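Local coordinates for MgGH51 (Meripilus giganteus, PDB 6ZPV), which hydrolyses terminal alpha-L-arabinofuranosides as a fungal family GH51 glycosidase, probably acting on arabinose-bearing plant cell-wall polysaccharides, at residues Y402-F408 with Y430-N436; V454-T458 with A616-S620; Y409-F413 with T530-H536; R448-P452 with W491-S497; S223-F227 with F426-Y430. All blocks are in the same frame, centred on the assembly; numbering follows the deposited sequence.

Interaction 1. Residues Y402-F408 with Y430-N436; sequences YQTPTWF and YAAISTN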
# COMPACT_ATOMS: atom_id res chain seq x y z
N TYR A 402 7.64 11.30 11.83
CA TYR A 402 6.46 12.13 11.53
C TYR A 402 6.64 13.45 12.22
O TYR A 402 6.87 13.50 13.44
CB TYR A 402 5.19 11.41 11.97
CG TYR A 402 4.97 10.11 11.24
CD1 TYR A 402 4.53 10.08 9.94
CD2 TYR A 402 5.25 8.91 11.86
CE1 TYR A 402 4.37 8.88 9.26
CE2 TYR A 402 5.11 7.72 11.17
CZ TYR A 402 4.67 7.69 9.87
OH TYR A 402 4.45 6.52 9.17
N GLN A 403 6.56 14.55 11.46
CA GLN A 403 6.98 15.87 12.00
C GLN A 403 6.27 16.99 11.25
O GLN A 403 5.41 16.75 10.37
CB GLN A 403 8.50 15.96 12.03
CG GLN A 403 9.14 15.86 13.39
CD GLN A 403 8.77 16.96 14.37
OE1 GLN A 403 8.19 17.97 13.96
NE2 GLN A 403 9.08 16.78 15.65
N THR A 404 6.61 18.23 11.55
CA THR A 404 6.05 19.38 10.85
C THR A 404 6.80 19.61 9.54
O THR A 404 7.97 19.23 9.38
CB THR A 404 6.19 20.63 11.71
OG1 THR A 404 7.56 20.99 11.81
CG2 THR A 404 5.54 20.57 13.07
N PRO A 405 6.16 20.34 8.59
CA PRO A 405 6.91 20.71 7.38
C PRO A 405 8.23 21.41 7.67
O PRO A 405 9.25 21.17 7.00
CB PRO A 405 5.89 21.60 6.62
CG PRO A 405 4.55 21.09 7.08
CD PRO A 405 4.73 20.76 8.56
N THR A 406 8.20 22.32 8.66
CA THR A 406 9.39 23.09 9.03
C THR A 406 10.50 22.17 9.55
O THR A 406 11.66 22.35 9.20
CB THR A 406 9.00 24.18 10.01
OG1 THR A 406 8.12 25.07 9.32
CG2 THR A 406 10.19 24.93 10.57
N TRP A 407 10.11 21.22 10.41
CA TRP A 407 11.14 20.28 10.88
C TRP A 407 11.86 19.62 9.71
O TRP A 407 13.08 19.43 9.74
CB TRP A 407 10.48 19.19 11.77
CG TRP A 407 11.45 18.21 12.36
CD1 TRP A 407 11.96 18.29 13.62
CD2 TRP A 407 12.01 17.04 11.75
NE1 TRP A 407 12.83 17.27 13.85
CE2 TRP A 407 12.91 16.51 12.71
CE3 TRP A 407 11.86 16.39 10.51
CZ2 TRP A 407 13.68 15.35 12.44
CZ3 TRP A 407 12.64 15.29 10.26
CH2 TRP A 407 13.56 14.78 11.18
N PHE A 408 11.14 19.21 8.68
CA PHE A 408 11.76 18.50 7.56
C PHE A 408 12.83 19.37 6.87
O PHE A 408 13.93 18.87 6.60
CB PHE A 408 10.71 17.96 6.58
CG PHE A 408 10.11 16.67 7.06
CD1 PHE A 408 10.78 15.48 6.81
CD2 PHE A 408 8.99 16.61 7.85
CE1 PHE A 408 10.33 14.27 7.33
CE2 PHE A 408 8.55 15.41 8.35
CZ PHE A 408 9.20 14.23 8.09
N TYR A 430 8.23 8.24 6.60
CA TYR A 430 8.33 9.66 6.93
C TYR A 430 7.18 10.39 6.28
O TYR A 430 6.72 10.03 5.21
CB TYR A 430 9.69 10.29 6.55
CG TYR A 430 10.02 10.34 5.08
CD1 TYR A 430 10.42 9.23 4.37
CD2 TYR A 430 9.90 11.55 4.39
CE1 TYR A 430 10.71 9.30 3.02
CE2 TYR A 430 10.18 11.62 3.04
CZ TYR A 430 10.59 10.51 2.34
OH TYR A 430 10.89 10.61 1.02
N ALA A 431 6.79 11.51 6.92
CA ALA A 431 5.82 12.44 6.35
C ALA A 431 5.73 13.66 7.25
O ALA A 431 5.84 13.56 8.49
CB ALA A 431 4.41 11.85 6.28
N ALA A 432 5.49 14.81 6.62
CA ALA A 432 5.10 16.04 7.36
C ALA A 432 3.59 16.00 7.56
O ALA A 432 2.85 16.09 6.59
CB ALA A 432 5.57 17.26 6.59
N ILE A 433 3.15 15.84 8.81
CA ILE A 433 1.75 15.46 9.09
C ILE A 433 0.91 16.58 9.69
O ILE A 433 -0.31 16.41 9.72
CB ILE A 433 1.66 14.20 9.96
CG1 ILE A 433 2.10 14.43 11.39
CG2 ILE A 433 2.42 13.06 9.28
CD1 ILE A 433 1.73 13.27 12.31
N SER A 434 1.52 17.64 10.24
CA SER A 434 0.82 18.63 11.04
C SER A 434 1.70 19.85 11.13
O SER A 434 2.93 19.73 11.07
CB SER A 434 0.60 18.08 12.45
OG SER A 434 0.04 19.06 13.31
N THR A 435 1.08 21.01 11.34
CA THR A 435 1.83 22.20 11.68
C THR A 435 1.95 22.43 13.19
O THR A 435 2.57 23.44 13.58
CB THR A 435 1.21 23.44 11.02
OG1 THR A 435 -0.17 23.51 11.39
CG2 THR A 435 1.26 23.34 9.51
N ASN A 436 1.41 21.54 14.01
CA ASN A 436 1.41 21.71 15.47
C ASN A 436 2.49 20.82 16.10
O ASN A 436 2.29 19.62 16.33
CB ASN A 436 0.06 21.35 16.01
CG ASN A 436 -0.12 21.68 17.49
OD1 ASN A 436 0.88 21.83 18.23
ND2 ASN A 436 -1.40 21.76 17.90

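Interaction 2. Residues V454-T458 with A616-S620; sequences VQSAT and AFSVS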
# COMPACT_ATOMS: atom_id res chain seq x y z
N VAL A 454 1.20 21.95 -0.28
CA VAL A 454 2.44 22.42 -0.93
C VAL A 454 3.52 22.56 0.14
O VAL A 454 4.68 22.18 -0.05
CB VAL A 454 2.22 23.66 -1.76
CG1 VAL A 454 3.51 24.09 -2.45
CG2 VAL A 454 1.14 23.47 -2.81
N GLN A 455 3.15 23.15 1.28
CA GLN A 455 4.08 23.32 2.40
C GLN A 455 4.69 21.97 2.81
O GLN A 455 5.94 21.85 3.05
CB GLN A 455 3.33 23.95 3.61
CG GLN A 455 4.22 24.39 4.79
CD GLN A 455 3.49 24.87 6.02
OE1 GLN A 455 2.26 25.00 5.98
NE2 GLN A 455 4.22 25.16 7.07
N SER A 456 3.85 20.95 2.99
CA SER A 456 4.38 19.67 3.52
C SER A 456 5.24 19.00 2.47
O SER A 456 6.32 18.47 2.80
CB SER A 456 3.24 18.78 4.02
OG SER A 456 2.45 18.19 2.97
N ALA A 457 4.86 18.99 1.20
CA ALA A 457 5.61 18.37 0.13
C ALA A 457 6.97 19.04 -0.05
O ALA A 457 7.96 18.37 -0.34
CB ALA A 457 4.82 18.39 -1.17
N THR A 458 6.97 20.39 0.05
CA THR A 458 8.25 21.10 -0.16
C THR A 458 9.21 20.88 1.00
O THR A 458 10.43 20.77 0.80
CB THR A 458 7.99 22.58 -0.47
OG1 THR A 458 7.34 23.28 0.59
CG2 THR A 458 7.24 22.73 -1.75
N ALA A 616 8.72 30.67 -4.05
CA ALA A 616 8.31 30.22 -2.71
C ALA A 616 7.54 28.90 -2.81
O ALA A 616 6.78 28.71 -3.76
CB ALA A 616 7.40 31.27 -2.09
N PHE A 617 7.76 28.03 -1.87
CA PHE A 617 7.02 26.77 -1.75
C PHE A 617 7.04 26.05 -3.10
O PHE A 617 5.98 25.84 -3.73
CB PHE A 617 5.60 26.98 -1.24
CG PHE A 617 5.57 27.60 0.14
CD1 PHE A 617 6.13 26.95 1.26
CD2 PHE A 617 5.06 28.86 0.32
CE1 PHE A 617 6.20 27.54 2.50
CE2 PHE A 617 5.09 29.46 1.58
CZ PHE A 617 5.68 28.80 2.64
N SER A 618 8.22 25.63 -3.54
CA SER A 618 8.32 24.91 -4.83
C SER A 618 9.28 23.72 -4.74
O SER A 618 10.28 23.74 -3.99
CB SER A 618 8.76 25.85 -5.93
OG SER A 618 10.07 26.38 -5.74
N VAL A 619 9.00 22.74 -5.59
CA VAL A 619 9.90 21.64 -5.87
C VAL A 619 10.15 21.69 -7.38
O VAL A 619 9.20 21.66 -8.17
CB VAL A 619 9.32 20.25 -5.53
CG1 VAL A 619 10.34 19.16 -5.81
CG2 VAL A 619 8.86 20.22 -4.08
N SER A 620 11.42 21.75 -7.78
CA SER A 620 11.80 21.90 -9.19
C SER A 620 12.83 20.85 -9.55
O SER A 620 13.71 20.53 -8.73
CB SER A 620 12.33 23.28 -9.50
OG SER A 620 11.44 24.30 -9.06

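Interaction 3. Residues Y409-F413 with T530-H536; sequences YQNAF and TNGGTLH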
# COMPACT_ATOMS: atom_id res chain seq x y z
N TYR A 409 12.55 20.65 6.58
CA TYR A 409 13.63 21.45 5.95
C TYR A 409 14.75 21.72 6.94
O TYR A 409 15.91 21.78 6.55
CB TYR A 409 13.15 22.69 5.19
CG TYR A 409 12.67 23.85 6.00
CD1 TYR A 409 13.60 24.64 6.66
CD2 TYR A 409 11.36 24.24 6.06
CE1 TYR A 409 13.23 25.79 7.37
CE2 TYR A 409 10.98 25.43 6.71
CZ TYR A 409 11.91 26.20 7.36
OH TYR A 409 11.52 27.35 8.03
N GLN A 410 14.42 21.92 8.21
CA GLN A 410 15.39 22.20 9.25
C GLN A 410 16.30 21.01 9.50
O GLN A 410 17.38 21.20 10.07
CB GLN A 410 14.77 22.67 10.58
CG GLN A 410 14.13 24.04 10.46
CD GLN A 410 13.52 24.42 11.81
OE1 GLN A 410 12.95 23.55 12.51
NE2 GLN A 410 13.41 25.70 12.06
N ASN A 411 15.89 19.79 9.13
CA ASN A 411 16.63 18.57 9.45
C ASN A 411 17.11 17.88 8.19
O ASN A 411 17.45 16.69 8.23
CB ASN A 411 15.78 17.67 10.38
CG ASN A 411 15.72 18.28 11.76
OD1 ASN A 411 16.64 18.02 12.56
ND2 ASN A 411 14.77 19.12 12.02
N ALA A 412 17.32 18.61 7.11
CA ALA A 412 17.88 18.07 5.86
C ALA A 412 19.32 17.59 6.03
O ALA A 412 19.79 16.82 5.18
CB ALA A 412 17.81 19.10 4.77
N PHE A 413 20.01 17.99 7.08
CA PHE A 413 21.35 17.49 7.40
C PHE A 413 21.33 16.37 8.42
O PHE A 413 22.39 16.03 8.98
CB PHE A 413 22.28 18.65 7.80
CG PHE A 413 22.74 19.51 6.65
CD1 PHE A 413 21.88 20.36 6.02
CD2 PHE A 413 24.05 19.44 6.21
CE1 PHE A 413 22.31 21.14 4.96
CE2 PHE A 413 24.46 20.22 5.14
CZ PHE A 413 23.58 21.06 4.49
N THR A 530 22.48 25.87 3.13
CA THR A 530 22.59 26.31 4.52
C THR A 530 21.88 25.29 5.42
O THR A 530 20.70 25.02 5.19
CB THR A 530 21.99 27.69 4.67
OG1 THR A 530 22.72 28.57 3.81
CG2 THR A 530 22.10 28.18 6.10
N ASN A 531 22.58 24.84 6.43
CA ASN A 531 22.04 23.89 7.41
C ASN A 531 21.03 24.66 8.28
O ASN A 531 21.44 25.55 9.03
CB ASN A 531 23.18 23.25 8.17
CG ASN A 531 22.73 22.18 9.12
OD1 ASN A 531 21.55 22.03 9.41
ND2 ASN A 531 23.68 21.40 9.61
N GLY A 532 19.72 24.34 8.14
CA GLY A 532 18.65 25.04 8.80
C GLY A 532 17.90 25.99 7.89
O GLY A 532 16.88 26.56 8.33
N GLY A 533 18.40 26.20 6.70
CA GLY A 533 17.76 27.11 5.74
C GLY A 533 16.59 26.48 5.02
O GLY A 533 16.31 25.26 5.15
N THR A 534 15.88 27.30 4.26
CA THR A 534 14.69 26.87 3.50
C THR A 534 15.03 26.34 2.12
O THR A 534 14.14 25.73 1.50
CB THR A 534 13.69 28.00 3.41
OG1 THR A 534 14.35 29.15 2.89
CG2 THR A 534 13.08 28.35 4.73
N LEU A 535 16.22 26.62 1.57
CA LEU A 535 16.51 26.33 0.17
C LEU A 535 17.53 25.21 0.09
O LEU A 535 18.64 25.30 0.66
CB LEU A 535 17.08 27.56 -0.53
CG LEU A 535 17.32 27.42 -2.04
CD1 LEU A 535 16.02 27.22 -2.80
CD2 LEU A 535 18.06 28.63 -2.57
N HIS A 536 17.18 24.10 -0.58
CA HIS A 536 18.02 22.89 -0.64
C HIS A 536 18.04 22.36 -2.04
O HIS A 536 17.14 22.59 -2.84
CB HIS A 536 17.47 21.83 0.34
CG HIS A 536 17.61 22.23 1.77
ND1 HIS A 536 18.72 21.88 2.48
CD2 HIS A 536 16.82 23.05 2.53
CE1 HIS A 536 18.57 22.49 3.68
NE2 HIS A 536 17.46 23.20 3.73
O HOH W 1 18.68 22.01 6.91
O HOH W 2 19.56 20.32 8.96
O HOH W 3 16.00 26.97 10.79

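Interaction 4. Residues R448-P452 with W491-S497; sequences RLAFP and WTPDLVS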
# COMPACT_ATOMS: atom_id res chain seq x y z
N ARG A 448 -3.47 19.24 12.24
CA ARG A 448 -3.22 18.03 11.42
C ARG A 448 -3.61 18.27 9.98
O ARG A 448 -4.65 18.89 9.66
CB ARG A 448 -4.03 16.88 11.99
CG ARG A 448 -3.75 15.52 11.40
CD ARG A 448 -2.43 14.96 11.88
NE ARG A 448 -2.24 13.55 11.52
CZ ARG A 448 -2.61 12.53 12.28
NH1 ARG A 448 -3.17 12.72 13.46
NH2 ARG A 448 -2.35 11.28 11.88
N LEU A 449 -2.79 17.76 9.06
CA LEU A 449 -3.10 17.90 7.63
C LEU A 449 -4.07 16.81 7.21
O LEU A 449 -3.76 15.60 7.35
CB LEU A 449 -1.81 17.83 6.83
CG LEU A 449 -0.80 18.94 7.10
CD1 LEU A 449 0.41 18.82 6.23
CD2 LEU A 449 -1.39 20.35 7.10
N ALA A 450 -5.23 17.18 6.67
CA ALA A 450 -6.19 16.22 6.10
C ALA A 450 -5.62 15.56 4.82
O ALA A 450 -5.93 14.41 4.57
CB ALA A 450 -7.48 16.90 5.81
N PHE A 451 -4.86 16.35 4.05
CA PHE A 451 -4.18 15.92 2.83
C PHE A 451 -2.83 16.62 2.81
O PHE A 451 -2.67 17.69 3.39
CB PHE A 451 -5.00 16.33 1.58
CG PHE A 451 -6.32 15.64 1.45
CD1 PHE A 451 -6.39 14.35 0.96
CD2 PHE A 451 -7.50 16.27 1.83
CE1 PHE A 451 -7.58 13.66 0.89
CE2 PHE A 451 -8.71 15.61 1.76
CZ PHE A 451 -8.74 14.31 1.23
N PRO A 452 -1.85 16.05 2.10
CA PRO A 452 -0.58 16.76 1.94
C PRO A 452 -0.85 18.15 1.33
O PRO A 452 -1.80 18.34 0.55
CB PRO A 452 0.20 15.87 0.97
CG PRO A 452 -0.38 14.47 1.20
CD PRO A 452 -1.87 14.75 1.42
N TRP A 491 -5.82 7.54 9.40
CA TRP A 491 -4.59 8.34 9.51
C TRP A 491 -4.51 9.30 8.32
O TRP A 491 -4.80 8.83 7.20
CB TRP A 491 -3.36 7.46 9.51
CG TRP A 491 -2.04 8.13 9.67
CD1 TRP A 491 -1.34 8.85 8.76
CD2 TRP A 491 -1.25 8.19 10.88
NE1 TRP A 491 -0.15 9.27 9.26
CE2 TRP A 491 -0.07 8.90 10.57
CE3 TRP A 491 -1.47 7.81 12.21
CZ2 TRP A 491 0.95 9.13 11.52
CZ3 TRP A 491 -0.48 8.02 13.17
CH2 TRP A 491 0.69 8.70 12.80
N THR A 492 -4.13 10.55 8.54
CA THR A 492 -3.80 11.50 7.48
C THR A 492 -2.49 12.16 7.87
O THR A 492 -2.12 12.21 9.04
CB THR A 492 -4.89 12.55 7.31
OG1 THR A 492 -4.94 13.41 8.48
CG2 THR A 492 -6.27 11.94 7.09
N PRO A 493 -1.81 12.83 6.93
CA PRO A 493 -2.05 12.78 5.50
C PRO A 493 -1.48 11.50 4.86
O PRO A 493 -0.66 10.81 5.45
CB PRO A 493 -1.28 14.02 5.01
CG PRO A 493 -0.08 14.07 5.91
CD PRO A 493 -0.63 13.61 7.25
N ASP A 494 -1.95 11.22 3.66
CA ASP A 494 -1.57 10.02 2.89
C ASP A 494 -1.11 10.37 1.49
O ASP A 494 -1.56 11.40 0.94
CB ASP A 494 -2.77 9.07 2.87
CG ASP A 494 -3.26 8.76 4.26
OD1 ASP A 494 -2.58 8.05 5.00
OD2 ASP A 494 -4.37 9.35 4.63
N LEU A 495 -0.27 9.53 0.89
CA LEU A 495 0.33 9.91 -0.39
C LEU A 495 -0.66 9.94 -1.57
O LEU A 495 -0.58 10.85 -2.40
CB LEU A 495 1.52 8.97 -0.72
CG LEU A 495 2.49 9.56 -1.72
CD1 LEU A 495 3.29 10.70 -1.11
CD2 LEU A 495 3.45 8.49 -2.22
N VAL A 496 -1.50 8.94 -1.65
CA VAL A 496 -2.48 8.79 -2.74
C VAL A 496 -3.82 8.46 -2.12
O VAL A 496 -3.91 7.54 -1.30
CB VAL A 496 -2.01 7.68 -3.69
CG1 VAL A 496 -3.06 7.40 -4.78
CG2 VAL A 496 -0.67 8.03 -4.33
N SER A 497 -4.87 9.19 -2.54
CA SER A 497 -6.21 8.98 -2.00
C SER A 497 -7.14 8.52 -3.10
O SER A 497 -6.82 8.69 -4.28
CB SER A 497 -6.71 10.26 -1.31
OG SER A 497 -5.78 10.71 -0.34
O HOH W 4 -4.54 12.42 3.17

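Interaction 5. Residues S223-F227 with F426-Y430; sequences SFFRF and FEGEY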
# COMPACT_ATOMS: atom_id res chain seq x y z
N SER A 223 11.32 1.81 -6.53
CA SER A 223 12.28 0.71 -6.68
C SER A 223 12.01 -0.43 -5.70
O SER A 223 12.49 -1.55 -5.93
CB SER A 223 13.71 1.16 -6.46
OG SER A 223 13.90 1.63 -5.14
N PHE A 224 11.29 -0.18 -4.62
CA PHE A 224 11.04 -1.20 -3.61
C PHE A 224 9.66 -0.98 -3.03
O PHE A 224 9.03 0.06 -3.16
CB PHE A 224 12.07 -1.18 -2.48
CG PHE A 224 12.02 0.03 -1.59
CD1 PHE A 224 11.07 0.15 -0.56
CD2 PHE A 224 12.86 1.11 -1.80
CE1 PHE A 224 10.95 1.27 0.20
CE2 PHE A 224 12.77 2.24 -1.01
CZ PHE A 224 11.82 2.33 -0.02
N PHE A 225 9.19 -2.02 -2.35
CA PHE A 225 7.88 -2.05 -1.68
C PHE A 225 8.07 -2.71 -0.31
O PHE A 225 8.34 -3.93 -0.23
CB PHE A 225 6.88 -2.81 -2.56
CG PHE A 225 5.43 -2.70 -2.20
CD1 PHE A 225 4.85 -3.50 -1.22
CD2 PHE A 225 4.58 -1.87 -2.88
CE1 PHE A 225 3.48 -3.51 -1.00
CE2 PHE A 225 3.22 -1.88 -2.68
CZ PHE A 225 2.66 -2.72 -1.73
N ARG A 226 7.96 -1.94 0.75
CA ARG A 226 8.07 -2.42 2.15
C ARG A 226 6.69 -2.93 2.58
O ARG A 226 5.67 -2.21 2.40
CB ARG A 226 8.54 -1.29 3.07
CG ARG A 226 8.75 -1.71 4.50
CD ARG A 226 8.73 -0.54 5.46
NE ARG A 226 8.89 -0.94 6.86
CZ ARG A 226 8.33 -0.31 7.90
NH1 ARG A 226 7.69 0.85 7.71
NH2 ARG A 226 8.39 -0.86 9.10
N PHE A 227 6.59 -4.14 3.12
CA PHE A 227 5.28 -4.75 3.43
C PHE A 227 5.51 -5.92 4.34
O PHE A 227 6.65 -6.45 4.38
CB PHE A 227 4.59 -5.19 2.13
CG PHE A 227 5.07 -6.53 1.60
CD1 PHE A 227 6.34 -6.68 1.12
CD2 PHE A 227 4.25 -7.64 1.72
CE1 PHE A 227 6.80 -7.92 0.75
CE2 PHE A 227 4.71 -8.87 1.35
CZ PHE A 227 6.00 -9.03 0.88
N PHE A 426 17.54 2.94 6.32
CA PHE A 426 16.28 2.92 5.56
C PHE A 426 15.34 3.90 6.25
O PHE A 426 15.01 3.72 7.43
CB PHE A 426 15.70 1.51 5.69
CG PHE A 426 14.33 1.25 5.12
CD1 PHE A 426 13.84 1.99 4.08
CD2 PHE A 426 13.55 0.21 5.62
CE1 PHE A 426 12.60 1.70 3.52
CE2 PHE A 426 12.31 -0.10 5.06
CZ PHE A 426 11.86 0.65 3.99
N GLU A 427 14.93 4.98 5.57
CA GLU A 427 13.93 5.90 6.11
C GLU A 427 12.56 5.31 5.75
O GLU A 427 11.93 5.74 4.76
CB GLU A 427 14.14 7.31 5.57
CG GLU A 427 13.44 8.35 6.43
CD GLU A 427 14.21 8.84 7.63
OE1 GLU A 427 15.38 8.49 7.82
OE2 GLU A 427 13.60 9.65 8.43
N GLY A 428 12.15 4.27 6.50
CA GLY A 428 11.03 3.44 6.06
C GLY A 428 9.67 4.04 6.21
O GLY A 428 8.70 3.53 5.63
N GLU A 429 9.55 5.10 7.04
CA GLU A 429 8.32 5.89 7.11
C GLU A 429 8.76 7.33 7.38
O GLU A 429 9.44 7.59 8.38
CB GLU A 429 7.43 5.46 8.30
CG GLU A 429 6.95 4.01 8.21
CD GLU A 429 6.15 3.49 9.38
OE1 GLU A 429 5.49 4.33 10.10
OE2 GLU A 429 6.20 2.27 9.64
N TYR A 430 8.23 8.24 6.60
CA TYR A 430 8.33 9.66 6.93
C TYR A 430 7.18 10.39 6.28
O TYR A 430 6.72 10.03 5.21
CB TYR A 430 9.69 10.29 6.55
CG TYR A 430 10.02 10.34 5.08
CD1 TYR A 430 10.42 9.23 4.37
CD2 TYR A 430 9.90 11.55 4.39
CE1 TYR A 430 10.71 9.30 3.02
CE2 TYR A 430 10.18 11.62 3.04
CZ TYR A 430 10.59 10.51 2.34
OH TYR A 430 10.89 10.61 1.02

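Interaction 1. Residues Y402-F408 with Y430-N436
Y402 takes the m rotamer, which lays its ring along the next parallel strand: CD1 is 3.7 Å from I433 CG2 and 4.1 Å from A431 CB. The small side chain of A431 suits this place beside a broad ring, whose hydroxyl goes on to E429. The backbones are paired by Q403 N to A431 O (3.2 Å) and I433 N to Q403 O (2.9 Å). Where the first strand gives way to helix, T404 is in the p rotamer, so that its OG1 accepts from W407 N (2.9 Å) as the N-cap. P405 suits the first turn, where a backbone N-H would find no earlier helical carbonyl to bond. F408, again m, puts CD2 3.7 Å from A432 CB and CE1 4.0 Å from Y430 CD2. In the following loop S434 is t, its OG accepting from N436 N (2.9 Å) in an ST turn. These form a beta-alpha-beta unit of strand 396-403, helix 405-410 and strand 424-432, with helix 454-469 packed against P405, Y430 and A432.

Interaction 2. Residues V454-T458 with A616-S620
Van der Waals packing does most of the work where the first turn of helix 454-469 meets the start of strand 618-625, the two short axes crossing at 45° and 8.3 Å apart. Among the apolar contacts, V454 CG1 lies 3.8 Å from F617 CB and T458 CG2 lies 3.8 Å from V619 CG2; beta-branched side chains give compact methyls on both elements. F617 adds the largest surface, its ring lying beside Q455 with CD1 4.3 Å from Q455 CA. A second group sets methyls against backbone: V454 CG1 is 3.3 Å from F617 O, and T458 CG2 is 3.5 Å from S618 N. The polar groups find partners away from this interface: T458 OG1 has V454 O at 2.9 Å, while F617 and S618 both face N554 in a G1 beta bulge. Backbone bonds of V454 to A587 and Q455 to E585 tie this helix end to the beta domain, but the two segments share no hydrogen bond and hold by close fit of methyls and ring.

Interaction 3. Residues Y409-F413 with T530-H536
Y409 spreads its ring beneath T534, whose CG2 sits over one face 3.9 Å from the ring centroid, a CH-pi contact. Two more follow the same pattern: A412 CB lies 4.0 Å from the centroid of the H536 ring, and N531 CB lies 3.9 Å from that of F413. Aromatic faces thus meet small aliphatic groups, a good choice where a helix end and a loop must fit closely without matching backbones. The loop is shaped by a type II turn from T530 to G533, closed by G533 N to T530 O at 3.0 Å; G532, with phi 103°, takes the position where a CB would strike the preceding carbonyl. H536 NE2 donates to G533 O (2.8 Å), tying the turn to the strand that follows. Between the segments the polar links run through water. Water 1 joins Y409 O and G532 N, each at 2.8 Å, and water 2 is held by Q410 O (2.6 Å), F413 N (3.0 Å) and N531 OD1 (2.7 Å). Such wet, partly exposed packing joins the helix after the sixth barrel strand to the antiparallel C-terminal beta domain, in the barrel-plus-beta-domain architecture of GH51 enzymes.

Interaction 4. Residues R448-P452 with W491-S497
The shortest bond here runs from T492 OG1 to L449 O, 2.7 Å, and joins two loops of the beta/alpha barrel: one leads from strand 424-432 to helix 454-469, the other follows the eighth strand, 474-479. Close by, R448 NE donates to T492 O at 2.8 Å. A weak second bond runs from R448 NH2 to the same T492 O at 3.0 Å. The guanidinium also lies over W491, R448 CZ being 4.7 Å from the centroid of the six-membered ring and 8° off its normal, a cation-pi contact. Arginine suits the place because one flat group can feed a carbonyl through its edge and still reach an indole face; its NH1 is taken by G442 O. Water 4 extends the polar link, lying 2.8 Å from A450 O and 2.9 Å from D494 N. Further out, prolines supply rigid apolar surface. P493, after a cis peptide bond, has its CB 3.7 Å from P452 CD and its CG 4.2 Å from L449 CB. W491 in turn meets Y402 edge-to-face. At the far end of the contact the F451 ring directs its edge to S497, with CE1 3.7 Å from OG, a hydroxyl also bonded to Q484.

Interaction 5. Residues S223-F227 with F426-Y430
R226 reaches across the barrel interior in a nearly extended conformation, and its NH1 donates to E429 OE2 at 2.8 Å in a salt bridge. The same guanidinium makes another with E347 through NE, so one buried cation serves two acids. E429 is satisfied at both oxygens: OE1 is hydrogen-bonded to Y402 OH and to a bound glycerol. The backbone of G428 is provided for as well, its N by D398 OD1 and, weakly, by F426 O at 3.1 Å, its O by S478 OG. Lack of a side chain suits G428, since a CB would be crowded by F426 CE2. Below this polar layer the contact is aromatic. The edge of F426 points to the face of F224 in an offset edge-to-face pair, centroids 5.5 Å apart and planes at 83°, while R226 CD rests 3.6 Å from F426 CE2. Phenylalanine, with no polar group to satisfy, suits the interior. Segments 224-227 and 426-428, of the second and seventh barrel strands, run at 61° with axes 10.1 Å apart. Clan GH-A barrels, GH51 among them, carry their nucleophile near the end of the seventh strand, and the place of E429 is consistent with that role.

How the interactions relate
Strand 424-432 runs through interactions 5 and 1, from the barrel interior outward. Interaction 5, wholly buried inside the barrel, combines charge pairing with aromatic packing; interaction 1 uses the same strand but relies on backbone pairing with its sheet neighbour, and Y402 OH to E429 OE1 (2.6 Å) links the two. Interaction 4 adjoins interaction 1 through I433 O and L449 N (2.9 Å) and joins loops with mixed polar and proline contacts. Interactions 2 and 3 both set barrel helices against the antiparallel C-terminal sheet, yet differ in character: interaction 2 is buried and dry between its segments, whereas interaction 3, at the surface, is bridged by water. P405 and Q455 touch where interactions 1 and 2 meet.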